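PDB 3WZ4: DotI from Legionella pneumophila, which is an inner-membrane component of the type IVB secretion system, probably part of an inner-membrane complex, seen here as its periplasmic domain. Local coordinates for residues F39-G44 with G130-V135; S89-M94 with V112-I117. All blocks are in the same frame, centred on the assembly; numbering follows the deposited sequence.

Both contacts lie in one periplasmic domain, whose helices pack against an antiparallel sheet in which strands 67-84, 87-101, 106-119 and 129-138 run in chain order. Contact 2 joins the two arms of the hairpin 87-101/106-119; contact 1 ties the start of helix 42-54 to one of the two outermost strands, 129-138. Their centres are about 10 Å apart. Along the chain, contact 2 is nested within the loop that contact 1 closes. Strand 106-119 connects them directly: S132 N lies 2.8 Å from L116 O, a probable hydrogen bond, and F134 packs on V113. The hairpin and the start of helix 42-54 are thus joined through strands 106-119 and 129-138.

Contact 1. Residues F39-G44 with G130-V135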
loop_
_atom_site.group_PDB
_atom_site.type_symbol
_atom_site.label_atom_id
_atom_site.label_comp_id
_atom_site.label_asym_id
_atom_site.label_seq_id
_atom_site.Cartn_x
_atom_site.Cartn_y
_atom_site.Cartn_z
ATOM N N PHE A 39 8.089 -1.956 3.147
ATOM C CA PHE A 39 7.701 -1.121 2.016
ATOM C C PHE A 39 7.743 0.357 2.383
ATOM O O PHE A 39 7.795 1.219 1.507
ATOM C CB PHE A 39 6.281 -1.462 1.550
ATOM C CG PHE A 39 6.159 -2.795 0.868
ATOM C CD1 PHE A 39 6.863 -3.062 -0.294
ATOM C CD2 PHE A 39 5.317 -3.770 1.373
ATOM C CE1 PHE A 39 6.744 -4.286 -0.929
ATOM C CE2 PHE A 39 5.192 -4.996 0.743
ATOM C CZ PHE A 39 5.907 -5.253 -0.408
ATOM N N PHE A 40 7.711 0.648 3.679
ATOM C CA PHE A 40 7.505 2.018 4.139
ATOM C C PHE A 40 8.755 2.678 4.703
ATOM O O PHE A 40 9.642 2.012 5.229
ATOM C CB PHE A 40 6.387 2.061 5.186
ATOM C CG PHE A 40 5.038 1.688 4.647
ATOM C CD1 PHE A 40 4.611 0.371 4.669
ATOM C CD2 PHE A 40 4.196 2.655 4.118
ATOM C CE1 PHE A 40 3.372 0.024 4.176
ATOM C CE2 PHE A 40 2.954 2.315 3.619
ATOM C CZ PHE A 40 2.539 0.998 3.648
ATOM N N THR A 41 8.811 4.000 4.583
ATOM C CA THR A 41 9.842 4.787 5.240
ATOM C C THR A 41 9.418 5.038 6.681
ATOM O O THR A 41 8.296 4.711 7.070
ATOM C CB THR A 41 10.040 6.148 4.544
ATOM O OG1 THR A 41 8.864 6.951 4.719
ATOM C CG2 THR A 41 10.309 5.960 3.059
ATOM N N ALA A 42 10.313 5.627 7.465
ATOM C CA ALA A 42 10.026 5.930 8.861
ATOM C C ALA A 42 8.695 6.662 8.999
ATOM O O ALA A 42 7.797 6.207 9.707
ATOM C CB ALA A 42 11.160 6.755 9.472
ATOM N N GLU A 43 8.565 7.792 8.312
ATOM C CA GLU A 43 7.343 8.589 8.400
ATOM C C GLU A 43 6.166 7.929 7.678
ATOM O O GLU A 43 5.009 8.136 8.043
ATOM C CB GLU A 43 7.572 10.008 7.866
ATOM C CG GLU A 43 7.800 10.092 6.365
ATOM C CD GLU A 43 9.213 9.715 5.959
ATOM O OE1 GLU A 43 10.043 9.443 6.859
ATOM O OE2 GLU A 43 9.492 9.689 4.737
ATOM N N GLY A 44 6.466 7.134 6.657
ATOM C CA GLY A 44 5.431 6.438 5.915
ATOM C C GLY A 44 4.746 5.385 6.765
ATOM O O GLY A 44 3.528 5.209 6.698
ATOM N N GLY A 130 11.072 3.649 -0.432
ATOM C CA GLY A 130 10.012 3.367 0.517
ATOM C C GLY A 130 8.845 4.322 0.367
ATOM O O GLY A 130 8.991 5.418 -0.175
ATOM N N ILE A 131 7.679 3.906 0.851
ATOM C CA ILE A 131 6.481 4.734 0.791
ATOM C C ILE A 131 6.437 5.715 1.957
ATOM O O ILE A 131 6.532 5.312 3.117
ATOM C CB ILE A 131 5.213 3.868 0.808
ATOM C CG1 ILE A 131 5.159 2.988 -0.446
ATOM C CG2 ILE A 131 3.967 4.739 0.919
ATOM C CD1 ILE A 131 4.106 1.901 -0.385
ATOM N N SER A 132 6.303 7.002 1.643
ATOM C CA SER A 132 6.202 8.045 2.664
ATOM C C SER A 132 4.750 8.427 2.940
ATOM O O SER A 132 4.417 8.895 4.027
ATOM C CB SER A 132 7.001 9.285 2.255
ATOM O OG SER A 132 8.392 9.068 2.425
ATOM N N GLN A 133 3.887 8.231 1.951
ATOM C CA GLN A 133 2.469 8.503 2.130
ATOM C C GLN A 133 1.631 7.495 1.365
ATOM O O GLN A 133 1.905 7.192 0.206
ATOM C CB GLN A 133 2.113 9.926 1.693
ATOM C CG GLN A 133 0.677 10.309 2.020
ATOM C CD GLN A 133 0.331 11.725 1.605
ATOM O OE1 GLN A 133 0.572 12.127 0.468
ATOM N NE2 GLN A 133 -0.242 12.490 2.529
ATOM N N PHE A 134 0.605 6.981 2.035
ATOM C CA PHE A 134 -0.279 5.982 1.466
ATOM C C PHE A 134 -1.713 6.487 1.597
ATOM O O PHE A 134 -2.258 6.552 2.698
ATOM C CB PHE A 134 -0.109 4.662 2.218
ATOM C CG PHE A 134 -0.688 3.472 1.507
ATOM C CD1 PHE A 134 -2.031 3.155 1.635
ATOM C CD2 PHE A 134 0.116 2.659 0.722
ATOM C CE1 PHE A 134 -2.562 2.054 0.991
ATOM C CE2 PHE A 134 -0.412 1.556 0.074
ATOM C CZ PHE A 134 -1.750 1.253 0.209
ATOM N N VAL A 135 -2.318 6.860 0.477
ATOM C CA VAL A 135 -3.666 7.414 0.503
ATOM C C VAL A 135 -4.646 6.573 -0.305
ATOM O O VAL A 135 -4.385 6.230 -1.459
ATOM C CB VAL A 135 -3.690 8.865 0.003
ATOM C CG1 VAL A 135 -5.119 9.374 -0.081
ATOM C CG2 VAL A 135 -2.852 9.754 0.918
#
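The ring of F40 lies against the branched side chain of I131, with F40 CD2 3.7 Å from I131 CB and CE2 close to CG2, while I131 CD1 sits over one face of the ring. The pairing joins the N-cap turn of helix 42-54 to the edge strand 129-138, in an arrangement of helices packed on an antiparallel sheet that is consistent with the NTF2-like clan to which the family belongs. The F40 ring also meets F134: F40 CE2 is 4.1 Å from F134 CD2. F48, from the same helix, stacks on F40 and meets F134 edge-to-face, completing an aromatic cluster.

Beside this apolar patch the backbones form a single bridge. I131 N donates to F39 O at 2.8 Å in the carbonyl plane, and T41 N returns a bond to I131 O at 3.0 Å, arriving 43° above that carbonyl's plane. The same oxygen receives the CA-H of G44 (G44 CA to I131 O 3.2 Å), a close approach made possible by the absence of a side chain. T41 caps the helix: its OG1, between backbone N and carbonyl carbon (chi1 67°), accepts from G44 N at 3.1 Å. The E43 chain is bent at chi2, and its OE2 accepts from S132 OG at 2.6 Å, met on the anti side and 22° out of the carboxylate plane.

Contact 2. Residues S89-M94 with V112-I117; sequences SWRVQM and VVTMLI
Q93 meets V112 diagonally across the antiparallel beta hairpin formed by strands 87-101 and 106-119, its CG lying 3.4 Å from V112 CG1. That CG is anti to the backbone N of Q93 (chi1 -175°), and beyond it the chain is extended. Directly across from Q93 stands T114, the two forming a non-hydrogen-bonded pair. Q93 OE1 comes within 3.4 Å of T114 OG1, at best a weak bond. R91 and L116 are the next such pair on this face; in one of its two conformers the R91 guanidinium has L116 CD1 over one face, offset toward the rim.

The other face carries W90, V92, M94, V113, M115 and I117, and helix 7-21 packs over part of it, with A14 touching both V92 and M115. V92 and M115 cross obliquely: the selenomethionine chain is bent at chi3 (-79°), and its terminal CE lies 4.1 Å from V92 CG1. From the neighbouring strand 129-138, I131 and F134 also touch the M115 side chain. CE3, on the six-membered ring of W90, lies 4.1 Å from I117 CG2, while the indole NE1 at the other side of the ring system hydrogen-bonds to D7 OD1.

Reciprocal backbone bonds at W90-I117, V92-M115 and M94-V113 hold the paired residues in register. Each of these three pairs is closed by two N-H to O=C bonds, one in either direction. At the W90 end, I117 O accepts from W90 N at 2.7 Å, in the carbonyl plane, and lies at the edge of the indole, 3.6 Å from W90 CE3.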
loop_
_atom_site.group_PDB
_atom_site.type_symbol
_atom_site.label_atom_id
_atom_site.label_comp_id
_atom_site.label_asym_id
_atom_site.label_seq_id
_atom_site.Cartn_x
_atom_site.Cartn_y
_atom_site.Cartn_z
ATOM N N SER A 89 11.821 11.523 -5.717
ATOM C CA SER A 89 10.539 10.947 -5.336
ATOM C C SER A 89 9.608 10.704 -6.521
ATOM O O SER A 89 9.794 11.263 -7.599
ATOM C CB SER A 89 9.850 11.846 -4.309
ATOM O OG SER A 89 10.678 12.049 -3.181
ATOM N N TRP A 90 8.602 9.867 -6.297
ATOM C CA TRP A 90 7.608 9.536 -7.306
ATOM C C TRP A 90 6.229 9.532 -6.677
ATOM O O TRP A 90 6.013 8.892 -5.648
ATOM C CB TRP A 90 7.847 8.133 -7.870
ATOM C CG TRP A 90 9.121 7.946 -8.623
ATOM C CD1 TRP A 90 9.291 8.010 -9.979
ATOM C CD2 TRP A 90 10.403 7.631 -8.074
ATOM N NE1 TRP A 90 10.602 7.763 -10.302
ATOM C CE2 TRP A 90 11.306 7.529 -9.151
ATOM C CE3 TRP A 90 10.876 7.428 -6.774
ATOM C CZ2 TRP A 90 12.655 7.237 -8.968
ATOM C CZ3 TRP A 90 12.216 7.140 -6.594
ATOM C CH2 TRP A 90 13.090 7.047 -7.685
ATOM N N ARG A 91 5.287 10.240 -7.289
ATOM C CA ARG A 91 3.897 10.144 -6.863
ATOM C C ARG A 91 3.175 9.171 -7.787
ATOM O O ARG A 91 2.943 9.465 -8.960
ATOM C CB ARG A 91 3.224 11.518 -6.856
ATOM C CG ARG A 91 2.133 11.648 -5.801
ATOM C CD ARG A 91 1.605 13.073 -5.689
ATOM N NE ARG A 91 2.622 14.017 -5.225
ATOM C CZ ARG A 91 2.882 14.272 -3.946
ATOM N NH1 ARG A 91 2.208 13.649 -2.990
ATOM N NH2 ARG A 91 3.821 15.150 -3.623
ATOM N N VAL A 92 2.839 8.001 -7.250
ATOM C CA VAL A 92 2.251 6.923 -8.039
ATOM C C VAL A 92 0.795 6.639 -7.679
ATOM O O VAL A 92 0.438 6.560 -6.506
ATOM C CB VAL A 92 3.057 5.620 -7.877
ATOM C CG1 VAL A 92 2.319 4.452 -8.508
ATOM C CG2 VAL A 92 4.449 5.781 -8.477
ATOM N N GLN A 93 -0.036 6.469 -8.702
ATOM C CA GLN A 93 -1.455 6.230 -8.502
ATOM C C GLN A 93 -1.911 4.975 -9.238
ATOM O O GLN A 93 -1.492 4.720 -10.367
ATOM C CB GLN A 93 -2.261 7.437 -8.978
ATOM C CG GLN A 93 -3.747 7.333 -8.702
ATOM C CD GLN A 93 -4.482 8.619 -9.014
ATOM O OE1 GLN A 93 -4.527 9.534 -8.191
ATOM N NE2 GLN A 93 -5.051 8.701 -10.212
HETATM N N MSE A 94 -2.766 4.192 -8.588
HETATM C CA MSE A 94 -3.287 2.968 -9.185
HETATM C C MSE A 94 -4.664 2.639 -8.628
HETATM O O MSE A 94 -4.866 2.649 -7.416
HETATM C CB MSE A 94 -2.333 1.794 -8.938
HETATM C CG MSE A 94 -2.622 0.572 -9.807
HETATM SE SE MSE A 94 -1.424 -0.935 -9.469
HETATM C CE MSE A 94 -2.101 -1.449 -7.713
ATOM N N VAL A 112 -8.925 3.941 -5.356
ATOM C CA VAL A 112 -7.724 4.466 -5.982
ATOM C C VAL A 112 -6.664 4.678 -4.910
ATOM O O VAL A 112 -6.899 5.372 -3.923
ATOM C CB VAL A 112 -7.990 5.797 -6.697
ATOM C CG1 VAL A 112 -6.774 6.205 -7.514
ATOM C CG2 VAL A 112 -9.207 5.671 -7.588
ATOM N N VAL A 113 -5.506 4.058 -5.099
ATOM C CA VAL A 113 -4.400 4.218 -4.165
ATOM C C VAL A 113 -3.416 5.251 -4.702
ATOM O O VAL A 113 -3.007 5.196 -5.862
ATOM C CB VAL A 113 -3.661 2.888 -3.924
ATOM C CG1 VAL A 113 -2.501 3.090 -2.967
ATOM C CG2 VAL A 113 -4.621 1.832 -3.390
ATOM N N THR A 114 -3.047 6.207 -3.858
ATOM C CA THR A 114 -2.049 7.193 -4.239
ATOM C C THR A 114 -0.891 7.143 -3.253
ATOM O O THR A 114 -1.083 7.267 -2.043
ATOM C CB THR A 114 -2.641 8.610 -4.301
ATOM O OG1 THR A 114 -3.876 8.578 -5.027
ATOM C CG2 THR A 114 -1.677 9.560 -4.995
HETATM N N MSE A 115 0.312 6.948 -3.780
HETATM C CA MSE A 115 1.493 6.775 -2.947
HETATM C C MSE A 115 2.569 7.803 -3.271
HETATM O O MSE A 115 2.824 8.111 -4.438
HETATM C CB MSE A 115 2.068 5.366 -3.129
HETATM C CG MSE A 115 1.163 4.238 -2.651
HETATM SE SE MSE A 115 1.704 2.489 -3.354
HETATM C CE MSE A 115 0.945 2.634 -5.147
ATOM N N LEU A 116 3.193 8.339 -2.232
ATOM C CA LEU A 116 4.414 9.108 -2.407
ATOM C C LEU A 116 5.586 8.187 -2.099
ATOM O O LEU A 116 5.708 7.675 -0.989
ATOM C CB LEU A 116 4.433 10.341 -1.498
ATOM C CG LEU A 116 5.715 11.178 -1.544
ATOM C CD1 LEU A 116 5.943 11.745 -2.937
ATOM C CD2 LEU A 116 5.679 12.295 -0.508
ATOM N N ILE A 117 6.431 7.958 -3.094
ATOM C CA ILE A 117 7.567 7.063 -2.933
ATOM C C ILE A 117 8.872 7.848 -2.992
ATOM O O ILE A 117 9.061 8.682 -3.878
ATOM C CB ILE A 117 7.560 5.962 -4.013
ATOM C CG1 ILE A 117 6.334 5.065 -3.836
ATOM C CG2 ILE A 117 8.846 5.147 -3.967
ATOM C CD1 ILE A 117 6.226 3.970 -4.870
#